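Tail protein, 43 kDa (Neisseria meningitidis MC58, PDB 3D37) is of unknown function but probably serves as a baseplate hub component of a Mu-like phage tail. Local coordinates at residues Val162-Trp167 against Leu174-Ala179; Met203-Asp208 against Phe278-Thr283; Val216-Gln221 against Lys268-Trp273; Asp272-Gly277 against Leu335-Ile340; Phe314-Arg319 against Thr331-Lys336. One frame throughout, in Å; residues are numbered along the deposited sequence.

Contact 1 (Val162-Trp167 against Leu174-Ala179); sequences VGLHPW and LVVGGA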
# COMPACT_ATOMS: atom_id res chain seq x y z
N VAL A 162 16.67 33.74 34.71
CA VAL A 162 16.76 35.13 34.30
C VAL A 162 15.94 35.34 33.05
O VAL A 162 16.21 36.28 32.29
CB VAL A 162 18.20 35.59 34.04
CG1 VAL A 162 18.81 36.21 35.33
CG2 VAL A 162 19.06 34.44 33.50
N GLY A 163 14.93 34.48 32.85
CA GLY A 163 14.02 34.57 31.69
C GLY A 163 14.73 34.38 30.35
O GLY A 163 14.36 35.01 29.34
N LEU A 164 15.76 33.53 30.35
CA LEU A 164 16.51 33.23 29.13
C LEU A 164 16.48 31.72 28.84
O LEU A 164 15.85 30.95 29.56
CB LEU A 164 17.94 33.80 29.20
CG LEU A 164 18.10 35.32 29.48
CD1 LEU A 164 19.59 35.83 29.39
CD2 LEU A 164 17.23 36.13 28.53
N HIS A 165 17.09 31.33 27.72
CA HIS A 165 17.17 29.92 27.37
C HIS A 165 18.44 29.67 26.57
O HIS A 165 18.86 30.54 25.81
CB HIS A 165 15.90 29.55 26.50
CG HIS A 165 15.67 28.09 26.40
ND1 HIS A 165 15.00 27.37 27.36
CD2 HIS A 165 16.01 27.20 25.44
CE1 HIS A 165 14.98 26.10 27.03
NE2 HIS A 165 15.57 25.96 25.86
N PRO A 166 19.04 28.47 26.70
CA PRO A 166 20.21 28.14 25.90
C PRO A 166 19.89 27.50 24.54
O PRO A 166 18.94 26.74 24.44
CB PRO A 166 20.92 27.09 26.75
CG PRO A 166 19.84 26.37 27.41
CD PRO A 166 18.70 27.37 27.61
N TRP A 167 20.70 27.81 23.52
CA TRP A 167 20.73 26.99 22.31
C TRP A 167 22.05 27.10 21.64
O TRP A 167 22.77 28.05 21.88
CB TRP A 167 19.62 27.40 21.32
CG TRP A 167 19.72 28.80 20.79
CD1 TRP A 167 20.32 29.19 19.65
CD2 TRP A 167 19.15 30.00 21.36
NE1 TRP A 167 20.20 30.55 19.48
CE2 TRP A 167 19.46 31.06 20.51
CE3 TRP A 167 18.41 30.26 22.52
CZ2 TRP A 167 19.04 32.34 20.75
CZ3 TRP A 167 17.98 31.49 22.75
CH2 TRP A 167 18.29 32.53 21.89
N LEU A 174 27.43 28.55 21.51
CA LEU A 174 26.40 28.41 22.50
C LEU A 174 25.82 29.84 22.79
O LEU A 174 26.59 30.80 23.01
CB LEU A 174 26.99 27.76 23.74
CG LEU A 174 26.09 27.59 24.96
CD1 LEU A 174 24.86 26.70 24.68
CD2 LEU A 174 26.94 27.07 26.13
N VAL A 175 24.50 29.96 22.75
CA VAL A 175 23.83 31.22 23.04
C VAL A 175 23.04 30.98 24.30
O VAL A 175 22.53 29.89 24.48
CB VAL A 175 22.96 31.68 21.91
CG1 VAL A 175 22.06 32.85 22.34
CG2 VAL A 175 23.80 32.08 20.72
N VAL A 176 23.06 31.94 25.24
CA VAL A 176 22.00 32.05 26.28
C VAL A 176 21.33 33.35 25.94
O VAL A 176 21.99 34.36 25.65
CB VAL A 176 22.46 31.97 27.75
CG1 VAL A 176 21.30 32.31 28.67
CG2 VAL A 176 22.90 30.56 28.09
N GLY A 177 20.01 33.30 25.86
CA GLY A 177 19.28 34.41 25.29
C GLY A 177 17.79 34.19 25.14
O GLY A 177 17.18 33.37 25.80
N GLY A 178 17.20 34.99 24.26
CA GLY A 178 15.77 34.95 24.04
C GLY A 178 15.40 35.57 22.73
O GLY A 178 16.28 35.95 21.94
N ALA A 179 14.10 35.66 22.50
CA ALA A 179 13.60 36.17 21.25
C ALA A 179 13.72 37.70 21.14
O ALA A 179 13.48 38.45 22.10
CB ALA A 179 12.13 35.76 21.06
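The amide of V175 reaches W167 O in the shortest hydrogen bond between the two segments, 2.7 Å between V175 N and W167 O. W167 N returns the exchange to V175 O, and a second reciprocal pair joins H165 with G177. P166, which has no amide hydrogen to give, occupies the non-hydrogen-bonded position between them, opposite V176. There P166 CA instead makes a short CH···O approach of 3.2 Å to V175 O.

The indole of W167 carries most of the side-chain contact. Its CG stands between the backbone N and the carbonyl carbon (chi1 63°), and the ring lies over the neighbouring strand. V175 CG1 meets one face toward the rim, 3.5 Å from W167 CZ2, in a CH-pi contact. Farther along, W167 CH2 lies 3.6 Å from G178 N, which comes at the ring edge; G177, with no side chain on this face, lets the ring approach its backbone. Away from the indole, L164 CB touches V176 CG1 at 3.7 Å, on the side where helices 113-121 and 151-161 pack. Four backbone hydrogen bonds thus satisfy the facing amides and carbonyls of H165, W167, V175 and G177 in a largely buried hairpin of the gp44-like second domain.

Contact 2 (Met203-Asp208 against Phe278-Thr283); sequences MDIEWD and FTLTIT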
# COMPACT_ATOMS: atom_id res chain seq x y z
N MET A 203 -0.79 23.45 5.79
CA MET A 203 -1.01 24.24 7.01
C MET A 203 -1.71 23.33 8.04
O MET A 203 -2.75 22.74 7.72
CB MET A 203 -1.86 25.46 6.68
CG MET A 203 -2.02 26.42 7.86
SD MET A 203 -2.47 28.09 7.29
CE MET A 203 -0.94 28.63 6.63
N ASP A 204 -1.08 23.13 9.21
CA ASP A 204 -1.66 22.37 10.31
C ASP A 204 -1.72 23.22 11.59
O ASP A 204 -0.71 23.78 12.00
CB ASP A 204 -0.88 21.08 10.57
CG ASP A 204 -1.00 20.08 9.44
OD1 ASP A 204 -2.03 20.03 8.70
OD2 ASP A 204 -0.02 19.36 9.22
N ILE A 205 -2.89 23.37 12.17
CA ILE A 205 -3.06 24.09 13.40
C ILE A 205 -3.54 23.12 14.51
O ILE A 205 -4.40 22.27 14.28
CB ILE A 205 -4.06 25.24 13.24
CG1 ILE A 205 -3.76 25.99 11.92
CG2 ILE A 205 -4.10 26.08 14.48
CD1 ILE A 205 -4.27 27.38 11.89
N GLU A 206 -2.92 23.24 15.68
CA GLU A 206 -3.27 22.48 16.84
C GLU A 206 -3.49 23.34 18.05
O GLU A 206 -2.63 24.16 18.40
CB GLU A 206 -2.16 21.52 17.22
CG GLU A 206 -1.68 20.64 16.11
CD GLU A 206 -0.52 19.80 16.61
OE1 GLU A 206 -0.84 18.85 17.38
OE2 GLU A 206 0.68 20.13 16.32
N TRP A 207 -4.62 23.11 18.70
CA TRP A 207 -4.95 23.73 19.93
C TRP A 207 -5.14 22.63 20.97
O TRP A 207 -5.81 21.61 20.72
CB TRP A 207 -6.27 24.45 19.84
CG TRP A 207 -6.42 25.54 18.89
CD1 TRP A 207 -6.34 26.89 19.16
CD2 TRP A 207 -6.81 25.42 17.53
NE1 TRP A 207 -6.63 27.61 18.01
CE2 TRP A 207 -6.92 26.73 17.01
CE3 TRP A 207 -7.05 24.34 16.69
CZ2 TRP A 207 -7.27 26.97 15.69
CZ3 TRP A 207 -7.40 24.58 15.38
CH2 TRP A 207 -7.51 25.89 14.89
N ASP A 208 -4.59 22.89 22.14
CA ASP A 208 -4.55 21.92 23.21
C ASP A 208 -4.79 22.66 24.52
O ASP A 208 -4.12 23.63 24.80
CB ASP A 208 -3.18 21.27 23.17
CG ASP A 208 -3.00 20.26 24.21
OD1 ASP A 208 -3.12 20.62 25.38
OD2 ASP A 208 -2.71 19.10 23.84
N PHE A 278 -0.84 26.13 21.60
CA PHE A 278 -1.13 26.47 20.19
C PHE A 278 0.13 26.27 19.35
O PHE A 278 1.20 26.74 19.72
CB PHE A 278 -1.66 27.92 20.06
CG PHE A 278 -1.79 28.39 18.63
CD1 PHE A 278 -2.97 28.22 17.94
CD2 PHE A 278 -0.73 29.00 17.99
CE1 PHE A 278 -3.11 28.63 16.68
CE2 PHE A 278 -0.86 29.41 16.70
CZ PHE A 278 -2.04 29.23 16.04
N THR A 279 -0.02 25.55 18.24
CA THR A 279 1.06 25.40 17.25
C THR A 279 0.48 25.54 15.85
O THR A 279 -0.54 24.93 15.54
CB THR A 279 1.79 24.01 17.34
OG1 THR A 279 2.05 23.72 18.72
CG2 THR A 279 3.12 24.03 16.52
N LEU A 280 1.13 26.37 15.03
CA LEU A 280 0.87 26.48 13.60
C LEU A 280 2.07 25.89 12.89
O LEU A 280 3.18 26.41 13.04
CB LEU A 280 0.71 27.95 13.24
CG LEU A 280 0.62 28.34 11.76
CD1 LEU A 280 -0.59 27.76 11.08
CD2 LEU A 280 0.68 29.92 11.65
N THR A 281 1.87 24.78 12.19
CA THR A 281 2.93 24.12 11.40
C THR A 281 2.69 24.34 9.90
O THR A 281 1.69 23.89 9.33
CB THR A 281 3.03 22.59 11.74
OG1 THR A 281 3.09 22.44 13.16
CG2 THR A 281 4.25 21.98 11.17
N ILE A 282 3.57 25.12 9.27
CA ILE A 282 3.47 25.38 7.84
C ILE A 282 4.55 24.63 7.08
O ILE A 282 5.72 24.64 7.46
CB ILE A 282 3.57 26.89 7.58
CG1 ILE A 282 2.30 27.56 8.11
CG2 ILE A 282 3.85 27.18 6.06
CD1 ILE A 282 2.31 29.05 8.09
N THR A 283 4.18 23.98 6.00
CA THR A 283 5.13 23.37 5.12
C THR A 283 5.24 24.19 3.79
O THR A 283 4.19 24.54 3.20
CB THR A 283 4.75 21.89 4.87
OG1 THR A 283 4.59 21.22 6.14
CG2 THR A 283 5.85 21.21 4.05
O HOH W 1 0.70 22.38 14.26
O HOH W 2 -0.20 22.89 20.34
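An antiparallel beta ladder joins M203-D208 to F278-T283, with D204 facing T281 and E206 facing T279 as hydrogen-bonded pairs. All four backbone bonds are close to straight; the shortest runs from T281 N to D204 O, 2.8 Å. Between these pairs come the non-hydrogen-bonded partners M203 with I282, I205 with L280 and W207 with F278, all on the apolar face.

At one end of that face, the ring of F278 turns its edge to the five-membered ring of W207, a T-shaped arrangement with planes 66° apart and centroids 5.3 Å from each other. I205 CG2 wedges beside both rings: it touches F278 CE1 at 3.5 Å and lies over one face of the indole, toward its rim. L280 has CG anti to its backbone N, and chi2 (63°) then carries CD1 to I205 CG1, at 3.7 Å, and to M203 CG, at 3.8 Å. M203 bends at its last torsion (chi3 -74°), which carries CE to I282 CD1, 3.6 Å away.

M203-D208 also pairs on its other side with an antiparallel strand of a second subunit, so this ladder is one step in a sheet that continues across the subunit interface. On the opposite, polar face, a water is bonded to T281 OG1 at 2.6 Å and lies near D204 O and E206 OE2.

Contact 3 (Val216-Gln221 against Lys268-Trp273); sequences VTFLAQ and KQLADW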
# COMPACT_ATOMS: atom_id res chain seq x y z
N VAL A 216 -4.15 29.13 39.41
CA VAL A 216 -2.89 28.45 39.70
C VAL A 216 -2.28 29.16 40.88
O VAL A 216 -2.05 30.36 40.84
CB VAL A 216 -1.93 28.42 38.50
CG1 VAL A 216 -0.59 27.73 38.90
CG2 VAL A 216 -2.61 27.69 37.32
N THR A 217 -2.04 28.41 41.93
CA THR A 217 -1.46 28.97 43.10
C THR A 217 0.01 28.61 43.11
O THR A 217 0.38 27.43 43.05
CB THR A 217 -2.27 28.53 44.37
OG1 THR A 217 -2.36 27.11 44.44
CG2 THR A 217 -3.70 29.09 44.28
N PHE A 218 0.86 29.64 43.11
CA PHE A 218 2.31 29.49 43.11
C PHE A 218 2.82 29.74 44.53
O PHE A 218 2.43 30.73 45.18
CB PHE A 218 2.96 30.48 42.12
CG PHE A 218 2.63 30.21 40.66
CD1 PHE A 218 3.38 29.31 39.92
CD2 PHE A 218 1.56 30.85 40.03
CE1 PHE A 218 3.09 29.07 38.55
CE2 PHE A 218 1.25 30.62 38.69
CZ PHE A 218 2.01 29.73 37.95
N LEU A 219 3.70 28.83 44.99
CA LEU A 219 4.21 28.87 46.37
C LEU A 219 5.72 28.91 46.36
O LEU A 219 6.37 28.29 45.51
CB LEU A 219 3.77 27.64 47.19
CG LEU A 219 2.29 27.25 47.28
CD1 LEU A 219 2.16 25.95 48.22
CD2 LEU A 219 1.48 28.46 47.81
N ALA A 220 6.28 29.65 47.31
CA ALA A 220 7.72 29.60 47.54
C ALA A 220 8.04 29.95 48.99
O ALA A 220 7.22 30.55 49.71
CB ALA A 220 8.49 30.52 46.55
N GLN A 221 9.21 29.52 49.43
CA GLN A 221 9.66 29.77 50.78
C GLN A 221 10.80 30.80 50.70
O GLN A 221 11.73 30.64 49.90
CB GLN A 221 10.11 28.46 51.43
N LYS A 268 6.71 33.08 33.89
CA LYS A 268 7.39 32.33 32.86
C LYS A 268 6.72 30.98 32.69
O LYS A 268 6.50 30.58 31.55
CB LYS A 268 8.91 32.15 33.08
CG LYS A 268 9.58 31.56 31.78
CD LYS A 268 10.94 30.92 32.03
CE LYS A 268 11.69 30.66 30.69
NZ LYS A 268 10.89 30.04 29.62
N GLN A 269 6.39 30.29 33.79
CA GLN A 269 5.61 29.04 33.67
C GLN A 269 4.26 29.22 32.93
O GLN A 269 3.85 28.36 32.15
CB GLN A 269 5.34 28.40 35.03
CG GLN A 269 4.57 27.07 34.92
CD GLN A 269 5.40 26.01 34.19
OE1 GLN A 269 5.18 25.70 32.99
NE2 GLN A 269 6.40 25.45 34.91
N LEU A 270 3.55 30.32 33.20
CA LEU A 270 2.28 30.55 32.54
C LEU A 270 2.51 30.75 31.07
O LEU A 270 1.69 30.34 30.29
CB LEU A 270 1.50 31.77 33.11
CG LEU A 270 0.89 31.62 34.51
CD1 LEU A 270 0.49 32.99 35.14
CD2 LEU A 270 -0.29 30.68 34.53
N ALA A 271 3.64 31.35 30.68
CA ALA A 271 3.91 31.63 29.26
C ALA A 271 4.31 30.35 28.55
O ALA A 271 3.94 30.11 27.39
CB ALA A 271 4.98 32.71 29.11
N ASP A 272 5.04 29.50 29.25
CA ASP A 272 5.40 28.21 28.71
C ASP A 272 4.16 27.38 28.44
O ASP A 272 4.03 26.75 27.40
CB ASP A 272 6.34 27.47 29.66
CG ASP A 272 7.76 28.04 29.66
OD1 ASP A 272 8.11 28.88 28.77
OD2 ASP A 272 8.53 27.66 30.58
N TRP A 273 3.22 27.37 29.38
CA TRP A 273 1.98 26.64 29.20
C TRP A 273 1.17 27.21 28.02
O TRP A 273 0.57 26.47 27.22
CB TRP A 273 1.16 26.66 30.47
CG TRP A 273 1.68 25.76 31.52
CD1 TRP A 273 2.44 24.65 31.34
CD2 TRP A 273 1.45 25.87 32.94
NE1 TRP A 273 2.72 24.05 32.55
CE2 TRP A 273 2.13 24.78 33.55
CE3 TRP A 273 0.76 26.78 33.75
CZ2 TRP A 273 2.13 24.57 34.93
CZ3 TRP A 273 0.76 26.57 35.13
CH2 TRP A 273 1.44 25.47 35.71
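Van der Waals contacts alone link F218 and V216 of the strand to L270, Q269 and W273 of the helix; no hydrogen bond passes between the two segments. F218 points its ring at the helix, and its CZ comes to 4.1 Å from L270 CG, the two side chains running at a slant to each other. Next to it, F218 CE1 lies 4.2 Å from Q269 CB, so the aliphatic root of the glutamine takes part while its amide end leads away. V216 and W273 meet tip to tip: both methyls of V216 approach W273 CZ3, with V216 CG2 at 4.2 Å. V216 CG1 also lies over one face of the F218 ring, toward the rim, so valine and phenylalanine present a joint apolar patch. F213 adds an edge-to-face pair with W273.

Strand 215-220 runs between strands 234-239 and 249-252, and helix 259-276 packs on this small mixed sheet of the NMB1110-like third domain. A266 and L262, about one and two turns before L270, also touch F218.

Polar interactions stay within the helix. K268 NZ forms a salt bridge one turn ahead with D272 OD1, 3.1 Å away, though the hydrogen bonds in it are weak. Q269 OE1 stands 3.0 Å above the indole plane of W273, toward its rim.

Contact 4 (Asp272-Gly277 against Leu335-Ile340); sequences DWRLEG and LKEDGI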
# COMPACT_ATOMS: atom_id res chain seq x y z
N ASP A 272 5.04 29.50 29.25
CA ASP A 272 5.40 28.21 28.71
C ASP A 272 4.16 27.38 28.44
O ASP A 272 4.03 26.75 27.40
CB ASP A 272 6.34 27.47 29.66
CG ASP A 272 7.76 28.04 29.66
OD1 ASP A 272 8.11 28.88 28.77
OD2 ASP A 272 8.53 27.66 30.58
N TRP A 273 3.22 27.37 29.38
CA TRP A 273 1.98 26.64 29.20
C TRP A 273 1.17 27.21 28.02
O TRP A 273 0.57 26.47 27.22
CB TRP A 273 1.16 26.66 30.47
CG TRP A 273 1.68 25.76 31.52
CD1 TRP A 273 2.44 24.65 31.34
CD2 TRP A 273 1.45 25.87 32.94
NE1 TRP A 273 2.72 24.05 32.55
CE2 TRP A 273 2.13 24.78 33.55
CE3 TRP A 273 0.76 26.78 33.75
CZ2 TRP A 273 2.13 24.57 34.93
CZ3 TRP A 273 0.76 26.57 35.13
CH2 TRP A 273 1.44 25.47 35.71
N ARG A 274 1.17 28.54 27.93
CA ARG A 274 0.39 29.20 26.89
C ARG A 274 0.94 28.83 25.50
O ARG A 274 0.22 28.65 24.58
CB ARG A 274 0.42 30.71 27.13
CG ARG A 274 -0.11 31.56 25.99
CD ARG A 274 -0.11 33.07 26.39
NE ARG A 274 -0.91 33.80 25.41
CZ ARG A 274 -1.33 35.07 25.56
NH1 ARG A 274 -1.03 35.79 26.63
NH2 ARG A 274 -2.06 35.61 24.59
N LEU A 275 2.25 28.76 25.37
CA LEU A 275 2.88 28.33 24.12
C LEU A 275 2.53 26.91 23.74
O LEU A 275 2.32 26.60 22.54
CB LEU A 275 4.39 28.48 24.21
CG LEU A 275 4.86 29.92 24.10
CD1 LEU A 275 6.31 30.10 24.72
CD2 LEU A 275 4.75 30.39 22.63
N GLU A 276 2.49 26.03 24.75
CA GLU A 276 2.14 24.62 24.51
C GLU A 276 0.74 24.43 23.95
O GLU A 276 0.47 23.42 23.33
CB GLU A 276 2.22 23.81 25.81
CG GLU A 276 3.59 23.38 26.22
CD GLU A 276 3.60 22.91 27.67
OE1 GLU A 276 2.53 22.43 28.13
OE2 GLU A 276 4.64 23.05 28.35
N GLY A 277 -0.13 25.40 24.20
CA GLY A 277 -1.50 25.32 23.81
C GLY A 277 -1.80 25.58 22.36
O GLY A 277 -2.90 25.26 21.91
N LEU A 335 5.54 27.20 14.08
CA LEU A 335 5.28 28.57 14.44
C LEU A 335 4.42 28.69 15.70
O LEU A 335 3.51 27.88 15.96
CB LEU A 335 4.64 29.25 13.24
CG LEU A 335 5.53 29.47 12.03
CD1 LEU A 335 4.71 29.67 10.77
CD2 LEU A 335 6.51 30.68 12.31
N LYS A 336 4.72 29.72 16.49
CA LYS A 336 4.08 29.96 17.75
C LYS A 336 3.56 31.37 17.80
O LYS A 336 4.02 32.22 17.03
CB LYS A 336 5.07 29.72 18.91
CG LYS A 336 5.59 28.24 19.01
CD LYS A 336 4.46 27.38 19.60
CE LYS A 336 4.84 26.03 20.05
NZ LYS A 336 3.66 25.36 20.64
N GLU A 337 2.58 31.60 18.68
CA GLU A 337 2.12 32.93 18.99
C GLU A 337 3.30 33.88 19.22
O GLU A 337 4.27 33.59 19.96
CB GLU A 337 1.25 32.90 20.25
CG GLU A 337 0.56 34.21 20.59
CD GLU A 337 -0.37 34.12 21.80
OE1 GLU A 337 -0.43 33.07 22.49
OE2 GLU A 337 -0.97 35.16 22.10
N ASP A 338 3.19 35.06 18.62
CA ASP A 338 4.22 36.11 18.74
C ASP A 338 4.29 36.79 20.10
O ASP A 338 3.29 36.95 20.78
CB ASP A 338 3.94 37.14 17.64
CG ASP A 338 5.12 38.07 17.36
OD1 ASP A 338 6.27 37.60 17.37
OD2 ASP A 338 4.82 39.26 17.08
N GLY A 339 5.50 37.13 20.52
CA GLY A 339 5.72 37.96 21.70
C GLY A 339 5.65 37.23 23.04
O GLY A 339 5.83 37.85 24.06
N ILE A 340 5.43 35.91 23.04
CA ILE A 340 5.17 35.16 24.28
C ILE A 340 6.43 34.55 24.92
O ILE A 340 6.63 34.64 26.13
CB ILE A 340 4.08 34.05 24.00
CG1 ILE A 340 2.75 34.68 23.50
CG2 ILE A 340 3.83 33.17 25.22
CD1 ILE A 340 2.15 35.80 24.41
O HOH W 3 0.10 30.21 22.49
O HOH W 4 1.83 29.41 20.54
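R274 of helix 259-276 and E337, which follows K336, form a salt bridge. R274 NE donates to E337 OE1 at 3.0 Å, on the syn side of the carboxylate, while the bond from R274 NH2 to E337 OE2, 2.8 Å long, is weak in angle. Because guanidinium and carboxylate planes stand 62° apart, this is a twisted grip and not a flat two-pronged one. I340 CD1 rests over the centre of one guanidinium face, 3.7 Å from R274 CZ.

Beside the charged pair, K336 NZ binds L275 O at 2.6 Å, coming from above the carbonyl plane. A bend at chi2 (-75°) turns K336 CD toward L275 O, 3.7 Å away, and NZ is also held by F278 O and T279 OG1. Its positive charge next to a carbonyl of the helix's C-terminal part would probably be favourable. L275 lies between I340 and K336, with CG 3.6 Å from I340 CG2 and CD2 3.8 Å from K336 CB.

The joint thus lies where helix 259-276 hands over to strand 278-285, beside strand 330-337. A type II turn from E337 to I340, with G339 at positive phi, folds the chain back and brings I340 against the helix. Farther out, one water lies within hydrogen-bonding distance of R274 O and E337 OE1, 2.9 Å from the latter, and another accepts from E337 N.

Contact 5 (Phe314-Arg319 against Thr331-Lys336); sequences FFLMGR and TELRLK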
# COMPACT_ATOMS: atom_id res chain seq x y z
N PHE A 314 3.82 35.41 13.47
CA PHE A 314 4.16 34.29 14.31
C PHE A 314 5.68 34.19 14.43
O PHE A 314 6.44 34.65 13.56
CB PHE A 314 3.56 32.98 13.77
CG PHE A 314 2.07 33.00 13.66
CD1 PHE A 314 1.28 32.63 14.74
CD2 PHE A 314 1.45 33.43 12.50
CE1 PHE A 314 -0.12 32.68 14.66
CE2 PHE A 314 0.06 33.50 12.40
CZ PHE A 314 -0.74 33.10 13.48
N PHE A 315 6.08 33.57 15.54
CA PHE A 315 7.46 33.35 15.92
C PHE A 315 7.89 31.91 15.63
O PHE A 315 7.21 30.93 16.01
CB PHE A 315 7.63 33.63 17.40
CG PHE A 315 9.03 33.46 17.87
CD1 PHE A 315 10.02 34.34 17.45
CD2 PHE A 315 9.39 32.40 18.73
CE1 PHE A 315 11.35 34.18 17.87
CE2 PHE A 315 10.72 32.23 19.15
CZ PHE A 315 11.71 33.12 18.72
N LEU A 316 8.98 31.78 14.89
CA LEU A 316 9.46 30.49 14.46
C LEU A 316 10.33 29.81 15.53
O LEU A 316 11.42 30.23 15.82
CB LEU A 316 10.20 30.59 13.12
CG LEU A 316 10.69 29.31 12.46
CD1 LEU A 316 9.48 28.44 12.02
CD2 LEU A 316 11.63 29.65 11.24
N MET A 317 9.81 28.74 16.08
CA MET A 317 10.40 28.12 17.28
C MET A 317 11.18 26.88 16.89
O MET A 317 12.05 26.45 17.59
CB MET A 317 9.23 27.77 18.26
CG MET A 317 9.59 27.27 19.59
SD MET A 317 10.20 28.51 20.82
CE MET A 317 8.57 29.30 21.00
N GLY A 318 10.79 26.29 15.77
CA GLY A 318 11.38 25.07 15.25
C GLY A 318 11.26 24.98 13.75
O GLY A 318 10.35 25.55 13.15
N ARG A 319 12.25 24.34 13.12
CA ARG A 319 12.22 24.15 11.72
C ARG A 319 12.97 22.93 11.25
O ARG A 319 14.02 22.59 11.76
CB ARG A 319 12.66 25.41 10.95
CG ARG A 319 14.07 25.68 10.88
CD ARG A 319 14.79 25.01 9.67
NE ARG A 319 16.17 25.32 9.95
CZ ARG A 319 17.06 24.61 10.63
NH1 ARG A 319 16.85 23.40 11.06
NH2 ARG A 319 18.22 25.16 10.84
N THR A 331 10.56 22.72 3.77
CA THR A 331 10.82 23.12 5.11
C THR A 331 9.49 23.06 5.88
O THR A 331 8.45 23.60 5.45
CB THR A 331 11.53 24.54 5.24
OG1 THR A 331 12.58 24.64 4.27
CG2 THR A 331 12.13 24.74 6.70
N GLU A 332 9.55 22.39 7.03
CA GLU A 332 8.48 22.51 8.03
C GLU A 332 8.81 23.58 8.99
O GLU A 332 9.94 23.64 9.58
CB GLU A 332 8.31 21.16 8.74
CG GLU A 332 7.47 21.19 10.00
CD GLU A 332 7.48 19.80 10.71
OE1 GLU A 332 7.12 18.83 9.97
OE2 GLU A 332 7.87 19.73 11.93
N LEU A 333 7.86 24.48 9.16
CA LEU A 333 8.01 25.66 10.00
C LEU A 333 7.05 25.55 11.19
O LEU A 333 5.83 25.52 11.00
CB LEU A 333 7.74 26.93 9.19
CG LEU A 333 8.50 27.12 7.85
CD1 LEU A 333 7.88 28.28 7.09
CD2 LEU A 333 10.00 27.32 8.09
N ARG A 334 7.60 25.39 12.39
CA ARG A 334 6.79 25.23 13.61
C ARG A 334 6.70 26.59 14.25
O ARG A 334 7.64 27.08 14.84
CB ARG A 334 7.38 24.18 14.56
CG ARG A 334 7.50 22.83 13.84
CD ARG A 334 7.82 21.67 14.82
NE ARG A 334 9.15 21.79 15.39
CZ ARG A 334 10.24 21.24 14.89
NH1 ARG A 334 10.21 20.53 13.76
NH2 ARG A 334 11.39 21.42 15.50
N LEU A 335 5.54 27.20 14.08
CA LEU A 335 5.28 28.57 14.44
C LEU A 335 4.42 28.69 15.70
O LEU A 335 3.51 27.88 15.96
CB LEU A 335 4.64 29.25 13.24
CG LEU A 335 5.53 29.47 12.03
CD1 LEU A 335 4.71 29.67 10.77
CD2 LEU A 335 6.51 30.68 12.31
N LYS A 336 4.72 29.72 16.49
CA LYS A 336 4.08 29.96 17.75
C LYS A 336 3.56 31.37 17.80
O LYS A 336 4.02 32.22 17.03
CB LYS A 336 5.07 29.72 18.91
CG LYS A 336 5.59 28.24 19.01
CD LYS A 336 4.46 27.38 19.60
CE LYS A 336 4.84 26.03 20.05
NZ LYS A 336 3.66 25.36 20.64
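R334 meets G318 with most of its side chain. CB starts 3.6 Å from G318 O, the carbonyl that also takes the bond from R334 N. CG passes farther from the same oxygen, and a bend at chi3 (-67°) swings NE toward G318 CA. The guanidinium then lays one face over the G318-R319 peptide, with R334 NH2 3.7 Å from G318 CA; glycine has no side chain on this face to obstruct it. At the tip, R334 NH1 donates to E332 OE2 at 3.1 Å in the guanidinium plane, and NH2 forms salt bridges with D28 and D30.

The main-chain oxygen of R334 marks a classic beta bulge: M317 N binds it at 3.0 Å, and G318 N adds a weak bond of 3.4 Å to R334 O. The extra residue shifts the register between L316 and G318 by one. M317, bent at chi2 and chi3, packs CE 3.7 Å from K336 CG. On the opposite face L316 CD1 touches L333 CB at 3.6 Å and also meets L335 CD2.

Strand 330-337 of this buried hairpin is flanked on its other side by strand 278-285. Strand 310-324 pairs with 300-305 and also with 24-30, whose D28 and D30 receive the arginine.

Contacts 2, 4 and 5 form one continuous block. Strands 278-285 and 330-337 are neighbours, bonded through L280 O and L335 N at 2.7 Å, and the centres of contacts 2 and 5 lie 9 Å apart. Contacts 4 and 5 share K336, whose CG packs on M317 in contact 5 while its NZ binds L275 O in contact 4. Helix 259-276 connects this block outward to contact 3, about 15 Å from contact 4 between centres, through the shared D272 and W273. Contact 1, in the gp44-like domain, reaches the block through A179 CB, 3.6 Å from F315 CZ of contact 5, although their centres are about 17 Å apart. Of the five, contact 2 alone meets another subunit.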